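Local atomic coordinates of aminopeptidase YwaD (Bacillus subtilis, PDB entry 6HC7), a protein that catalyses the zinc-dependent release of N-terminal amino acids, including arginine, lysine and leucine, from peptides. Residues V87-F92 with T226-I231; T248-S253 with A293-L298. All coordinates share one frame; numbering follows the deposited sequence.

Interaction 1. Residues V87-F92 with T226-I231; sequences VKVQRF and TSQNII
Lys88, Gln90 and Phe92 each pair with the opposite strand through two backbone hydrogen bonds, facing Ile231, Asn229 and Ser227 in the hydrogen-bonded sites of an antiparallel ladder. The innermost rung is short, Gln90 N to Asn229 O and Asn229 N to Gln90 O both spanning 2.8 Å. Val89–Ile230 and Arg91–Gln228 fill the non-hydrogen-bonded sites between them, where CA-H groups lean on carbonyl oxygens, as Val89 CA does on Asn229 O at 3.5 Å.

One side-chain hydrogen bond repeats the central rung: Asn229 ND2 donates to Gln90 OE1 over 3.1 Å. The donor lies in the carbonyl plane of Gln90 and the acceptor in the amide plane of Asn229, while the two planes stand 66° apart. Gln90 gets there with CG anti to its backbone N (chi1 -167°) and the chain extended beyond. Asn229 is pinned further by Gly292 N at OD1 and Gly300 O at ND2, which fixes the orientation of its amide.

Side-chain packing divides between the two faces. Beside the amide pair, Ile231 CD1 rests 3.8 Å from Gln90 CB, and the Phe92 ring folds back over its neighbour strand, CZ lying 3.5 Å from Ser227 CB, with Ser227 O above one ring face toward the rim. Helix 299-306 covers this side. On the other, Val89 CG2 touches Gln228 CB at 3.9 Å and lies over a face of the Arg91 guanidinium, toward its rim; helix 67-82 packs against Gln228 and Ile230.

Backbone hydrogen bonds from Ile230 to Ala290 join this pair to strand 285-291. It forms the antiparallel margin of the M28 fold's mixed sheet.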
loop_
_atom_site.group_PDB
_atom_site.type_symbol
_atom_site.label_atom_id
_atom_site.label_comp_id
_atom_site.label_asym_id
_atom_site.label_seq_id
_atom_site.Cartn_x
_atom_site.Cartn_y
_atom_site.Cartn_z
ATOM N N VAL A 87 -2.469 -14.215 -19.089
ATOM C CA VAL A 87 -3.033 -13.551 -17.921
ATOM C C VAL A 87 -3.906 -14.444 -17.035
ATOM O O VAL A 87 -4.924 -14.979 -17.479
ATOM C CB VAL A 87 -3.882 -12.321 -18.348
ATOM C CG1 VAL A 87 -4.596 -11.715 -17.137
ATOM C CG2 VAL A 87 -3.011 -11.288 -19.025
ATOM N N LYS A 88 -3.511 -14.583 -15.774
ATOM C CA LYS A 88 -4.321 -15.277 -14.779
ATOM C C LYS A 88 -4.737 -14.283 -13.694
ATOM O O LYS A 88 -4.064 -13.284 -13.476
ATOM C CB LYS A 88 -3.551 -16.456 -14.162
ATOM C CG LYS A 88 -2.995 -17.474 -15.162
ATOM C CD LYS A 88 -3.919 -18.697 -15.297
ATOM C CE LYS A 88 -3.398 -19.711 -16.311
ATOM N NZ LYS A 88 -3.412 -19.174 -17.705
ATOM N N VAL A 89 -5.839 -14.548 -13.008
ATOM C CA VAL A 89 -6.241 -13.700 -11.903
ATOM C C VAL A 89 -6.237 -14.551 -10.645
ATOM O O VAL A 89 -6.868 -15.601 -10.596
ATOM C CB VAL A 89 -7.623 -13.042 -12.160
ATOM C CG1 VAL A 89 -8.620 -14.064 -12.653
ATOM C CG2 VAL A 89 -8.145 -12.361 -10.910
ATOM N N GLN A 90 -5.489 -14.111 -9.637
ATOM C CA GLN A 90 -5.291 -14.898 -8.423
ATOM C C GLN A 90 -6.123 -14.306 -7.293
ATOM O O GLN A 90 -5.906 -13.159 -6.909
ATOM C CB GLN A 90 -3.800 -14.930 -8.044
ATOM C CG GLN A 90 -3.404 -15.970 -6.981
ATOM C CD GLN A 90 -1.916 -15.883 -6.606
ATOM O OE1 GLN A 90 -1.414 -14.813 -6.237
ATOM N NE2 GLN A 90 -1.209 -17.009 -6.702
ATOM N N ARG A 91 -7.082 -15.068 -6.777
ATOM C CA ARG A 91 -7.975 -14.574 -5.730
ATOM C C ARG A 91 -7.524 -15.049 -4.376
ATOM O O ARG A 91 -7.095 -16.182 -4.230
ATOM C CB ARG A 91 -9.417 -15.039 -5.956
ATOM C CG ARG A 91 -9.929 -14.806 -7.337
ATOM C CD ARG A 91 -11.440 -14.991 -7.416
ATOM N NE ARG A 91 -11.891 -14.698 -8.770
ATOM C CZ ARG A 91 -12.045 -13.468 -9.258
ATOM N NH1 ARG A 91 -11.812 -12.409 -8.482
ATOM N NH2 ARG A 91 -12.441 -13.300 -10.521
ATOM N N PHE A 92 -7.649 -14.193 -3.376
ATOM C CA PHE A 92 -7.248 -14.561 -2.027
ATOM C C PHE A 92 -8.181 -13.904 -1.045
ATOM O O PHE A 92 -8.814 -12.903 -1.353
ATOM C CB PHE A 92 -5.784 -14.165 -1.749
ATOM C CG PHE A 92 -5.470 -12.710 -2.024
ATOM C CD1 PHE A 92 -5.162 -12.273 -3.316
ATOM C CD2 PHE A 92 -5.459 -11.783 -0.995
ATOM C CE1 PHE A 92 -4.873 -10.929 -3.571
ATOM C CE2 PHE A 92 -5.163 -10.434 -1.245
ATOM C CZ PHE A 92 -4.878 -10.010 -2.530
ATOM N N THR A 226 -12.716 -10.516 -0.350
ATOM C CA THR A 226 -11.618 -11.002 -1.197
ATOM C C THR A 226 -10.986 -9.906 -2.042
ATOM O O THR A 226 -11.605 -8.905 -2.371
ATOM C CB THR A 226 -12.070 -12.098 -2.180
ATOM O OG1 THR A 226 -13.119 -11.577 -3.011
ATOM C CG2 THR A 226 -12.530 -13.365 -1.450
ATOM N N SER A 227 -9.746 -10.135 -2.422
ATOM C CA SER A 227 -9.050 -9.266 -3.343
ATOM C C SER A 227 -8.374 -10.188 -4.332
ATOM O O SER A 227 -8.572 -11.402 -4.279
ATOM C CB SER A 227 -8.024 -8.375 -2.624
ATOM O OG SER A 227 -7.393 -7.477 -3.525
ATOM N N GLN A 228 -7.538 -9.631 -5.197
ATOM C CA GLN A 228 -6.906 -10.428 -6.223
ATOM C C GLN A 228 -5.669 -9.778 -6.849
ATOM O O GLN A 228 -5.583 -8.557 -6.979
ATOM C CB GLN A 228 -7.922 -10.748 -7.324
ATOM C CG GLN A 228 -8.540 -9.510 -7.927
ATOM C CD GLN A 228 -9.566 -8.871 -7.010
ATOM O OE1 GLN A 228 -10.468 -9.546 -6.501
ATOM N NE2 GLN A 228 -9.424 -7.563 -6.779
ATOM N N ASN A 229 -4.742 -10.633 -7.267
ATOM C CA ASN A 229 -3.581 -10.248 -8.059
ATOM C C ASN A 229 -3.841 -10.540 -9.522
ATOM O O ASN A 229 -4.465 -11.548 -9.859
ATOM C CB ASN A 229 -2.348 -10.993 -7.572
ATOM C CG ASN A 229 -2.133 -10.814 -6.074
ATOM O OD1 ASN A 229 -2.244 -9.700 -5.533
ATOM N ND2 ASN A 229 -1.856 -11.904 -5.393
ATOM N N ILE A 230 -3.408 -9.632 -10.386
ATOM C CA ILE A 230 -3.507 -9.835 -11.820
ATOM C C ILE A 230 -2.104 -10.067 -12.387
ATOM O O ILE A 230 -1.263 -9.179 -12.359
ATOM C CB ILE A 230 -4.188 -8.646 -12.527
ATOM C CG1 ILE A 230 -5.608 -8.473 -12.017
ATOM C CG2 ILE A 230 -4.276 -8.873 -14.028
ATOM C CD1 ILE A 230 -5.693 -7.628 -10.789
ATOM N N ILE A 231 -1.882 -11.272 -12.902
ATOM C CA ILE A 231 -0.576 -11.748 -13.331
ATOM C C ILE A 231 -0.531 -11.945 -14.834
ATOM O O ILE A 231 -1.350 -12.672 -15.393
ATOM C CB ILE A 231 -0.264 -13.073 -12.623
ATOM C CG1 ILE A 231 -0.643 -12.953 -11.133
ATOM C CG2 ILE A 231 1.191 -13.492 -12.845
ATOM C CD1 ILE A 231 -0.892 -14.247 -10.421
#

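Interaction 2. Residues T248-S253 with A293-L298; sequences TAHYDS and AEELGL. With ZN (zinc ion), chain D; ZN (zinc ion), chain E.
His250 and Glu295 each hold one of the two zinc ions of the dinuclear site of an M28 aminopeptidase, at the end of strand 244-250 and in the loop after strand 285-291. His250 NE2 binds the zinc ion of chain D at 2.3 Å, beside water 1, while Glu295 grips the zinc ion of chain E with both oxygens, OE2 at 2.3 Å and OE1 at 2.6 Å. Asp262 binds both ions; Asp323 also binds the first, and His401 and Glu452 also bind the second.

Glu294 lies across the imidazole, its OE2 3.3 Å above the ring centre and the carboxylate plane tilted 27° from the ring. A bend at chi2 (-79°) folds the carboxylate back over the histidine, and OE2 comes within 2.7 Å of water 1.

Asp252 forms the second shell. Its OD1 takes a weak bond from His250 ND1 (2.8 Å) and another weak one from Glu294 N, while OD2 uses its syn lone pair for Glu295 N. One carboxylate thus ties the metal-binding histidine to the backbone that presents both glutamates. With an alanine here in place of this aspartate, the imidazole is likely to turn more freely and the N-H groups of Glu294 and Glu295 to lose these acceptors. Farther along the loop, Glu294 O accepts from both Gly297 N and Leu298 N, at 2.9 and 2.8 Å, from the same face of its carbonyl plane.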
loop_
_atom_site.group_PDB
_atom_site.type_symbol
_atom_site.label_atom_id
_atom_site.label_comp_id
_atom_site.label_asym_id
_atom_site.label_seq_id
_atom_site.Cartn_x
_atom_site.Cartn_y
_atom_site.Cartn_z
ATOM N N THR A 248 6.401 -5.408 -10.750
ATOM C CA THR A 248 5.202 -5.378 -9.913
ATOM C C THR A 248 4.821 -3.999 -9.403
ATOM O O THR A 248 5.644 -3.090 -9.310
ATOM C CB THR A 248 5.330 -6.311 -8.707
ATOM O OG1 THR A 248 6.353 -5.839 -7.822
ATOM C CG2 THR A 248 5.632 -7.743 -9.159
ATOM N N ALA A 249 3.542 -3.870 -9.070
ATOM C CA ALA A 249 2.963 -2.630 -8.573
ATOM C C ALA A 249 1.599 -2.928 -7.950
ATOM O O ALA A 249 0.834 -3.712 -8.499
ATOM C CB ALA A 249 2.833 -1.622 -9.702
ATOM N N HIS A 250 1.271 -2.313 -6.820
ATOM C CA HIS A 250 -0.039 -2.560 -6.266
ATOM C C HIS A 250 -1.063 -1.583 -6.804
ATOM O O HIS A 250 -0.733 -0.441 -7.083
ATOM C CB HIS A 250 -0.000 -2.525 -4.751
ATOM C CG HIS A 250 0.058 -1.152 -4.154
ATOM N ND1 HIS A 250 -1.074 -0.410 -3.884
ATOM C CD2 HIS A 250 1.109 -0.416 -3.720
ATOM C CE1 HIS A 250 -0.718 0.732 -3.322
ATOM N NE2 HIS A 250 0.598 0.758 -3.223
ATOM N N TYR A 251 -2.308 -2.055 -6.964
ATOM C CA TYR A 251 -3.343 -1.267 -7.640
ATOM C C TYR A 251 -4.503 -0.861 -6.720
ATOM O O TYR A 251 -5.467 -0.250 -7.182
ATOM C CB TYR A 251 -3.885 -2.017 -8.874
ATOM C CG TYR A 251 -4.752 -3.226 -8.575
ATOM C CD1 TYR A 251 -4.178 -4.470 -8.318
ATOM C CD2 TYR A 251 -6.144 -3.133 -8.564
ATOM C CE1 TYR A 251 -4.955 -5.580 -8.042
ATOM C CE2 TYR A 251 -6.945 -4.255 -8.295
ATOM C CZ TYR A 251 -6.339 -5.473 -8.038
ATOM O OH TYR A 251 -7.084 -6.590 -7.767
ATOM N N ASP A 252 -4.398 -1.163 -5.427
ATOM C CA ASP A 252 -5.377 -0.659 -4.456
ATOM C C ASP A 252 -4.935 0.665 -3.827
ATOM O O ASP A 252 -3.783 1.076 -3.992
ATOM C CB ASP A 252 -5.630 -1.668 -3.345
ATOM C CG ASP A 252 -4.420 -1.862 -2.452
ATOM O OD1 ASP A 252 -3.295 -1.856 -2.981
ATOM O OD2 ASP A 252 -4.606 -2.040 -1.230
ATOM N N SER A 253 -5.844 1.332 -3.112
ATOM C CA SER A 253 -5.466 2.536 -2.379
ATOM C C SER A 253 -6.215 2.661 -1.059
ATOM O O SER A 253 -7.134 1.876 -0.776
ATOM C CB SER A 253 -5.689 3.780 -3.226
ATOM O OG SER A 253 -7.058 4.003 -3.473
ATOM N N ALA A 293 -4.644 -5.292 -2.502
ATOM C CA ALA A 293 -4.665 -5.249 -1.050
ATOM C C ALA A 293 -3.271 -5.100 -0.440
ATOM O O ALA A 293 -2.972 -5.698 0.594
ATOM C CB ALA A 293 -5.359 -6.509 -0.503
ATOM N N GLU A 294 -2.419 -4.305 -1.080
ATOM C CA GLU A 294 -1.099 -4.022 -0.526
ATOM C C GLU A 294 -1.259 -3.173 0.718
ATOM O O GLU A 294 -0.542 -3.310 1.713
ATOM C CB GLU A 294 -0.241 -3.311 -1.559
ATOM C CG GLU A 294 1.138 -2.914 -1.120
ATOM C CD GLU A 294 1.152 -1.657 -0.275
ATOM O OE1 GLU A 294 2.109 -1.467 0.499
ATOM O OE2 GLU A 294 0.202 -0.857 -0.387
ATOM N N GLU A 295 -2.265 -2.319 0.631
ATOM C CA GLU A 295 -2.544 -1.254 1.561
ATOM C C GLU A 295 -3.072 -1.774 2.896
ATOM O O GLU A 295 -3.263 -0.998 3.834
ATOM C CB GLU A 295 -3.544 -0.314 0.883
ATOM C CG GLU A 295 -3.424 1.128 1.171
ATOM C CD GLU A 295 -2.143 1.765 0.679
ATOM O OE1 GLU A 295 -2.119 2.318 -0.448
ATOM O OE2 GLU A 295 -1.175 1.749 1.470
ATOM N N LEU A 296 -3.304 -3.088 2.981
ATOM C CA LEU A 296 -3.727 -3.734 4.232
ATOM C C LEU A 296 -2.594 -4.509 4.874
ATOM O O LEU A 296 -2.814 -5.235 5.837
ATOM C CB LEU A 296 -4.887 -4.707 3.998
ATOM C CG LEU A 296 -6.263 -4.177 3.601
ATOM C CD1 LEU A 296 -7.192 -5.344 3.378
ATOM C CD2 LEU A 296 -6.794 -3.258 4.672
ATOM N N GLY A 297 -1.393 -4.397 4.314
ATOM C CA GLY A 297 -0.263 -5.136 4.834
ATOM C C GLY A 297 0.272 -6.156 3.844
ATOM O O GLY A 297 0.426 -7.342 4.195
ATOM N N LEU A 298 0.534 -5.685 2.618
ATOM C CA LEU A 298 1.155 -6.477 1.564
ATOM C C LEU A 298 0.429 -7.799 1.340
ATOM O O LEU A 298 1.068 -8.831 1.114
ATOM C CB LEU A 298 2.616 -6.756 1.910
ATOM C CG LEU A 298 3.457 -5.606 2.470
ATOM C CD1 LEU A 298 4.919 -6.040 2.545
ATOM C CD2 LEU A 298 3.295 -4.294 1.669
HETATM ZN ZN ZN D . 2.032 2.299 -2.216
HETATM ZN ZN ZN E . 0.032 3.483 0.449
HETATM O O HOH W 1 1.535 1.524 -0.491
#

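Interactions 1 and 2 lie with centres about 12 Å apart and meet directly. Tyr251 OH of 248-253 is 2.6 Å from Gln228 O of 226-231, a probable hydrogen bond, and 3.5 Å from Ile230 CD1. At 293-298, Ala293 CB packs 4.0 Å from Phe92 CE2. Strand 285-291 pairs with both 214-234 and 244-250, so it joins the two contacts within the sheet, and both segments of interaction 1 precede those of interaction 2 in sequence. The zinc ions belong to interaction 2; interaction 1 contributes no zinc ligand, the Asn229 side chain being about 13 Å from a zinc and about 8 Å from the His250 side chain.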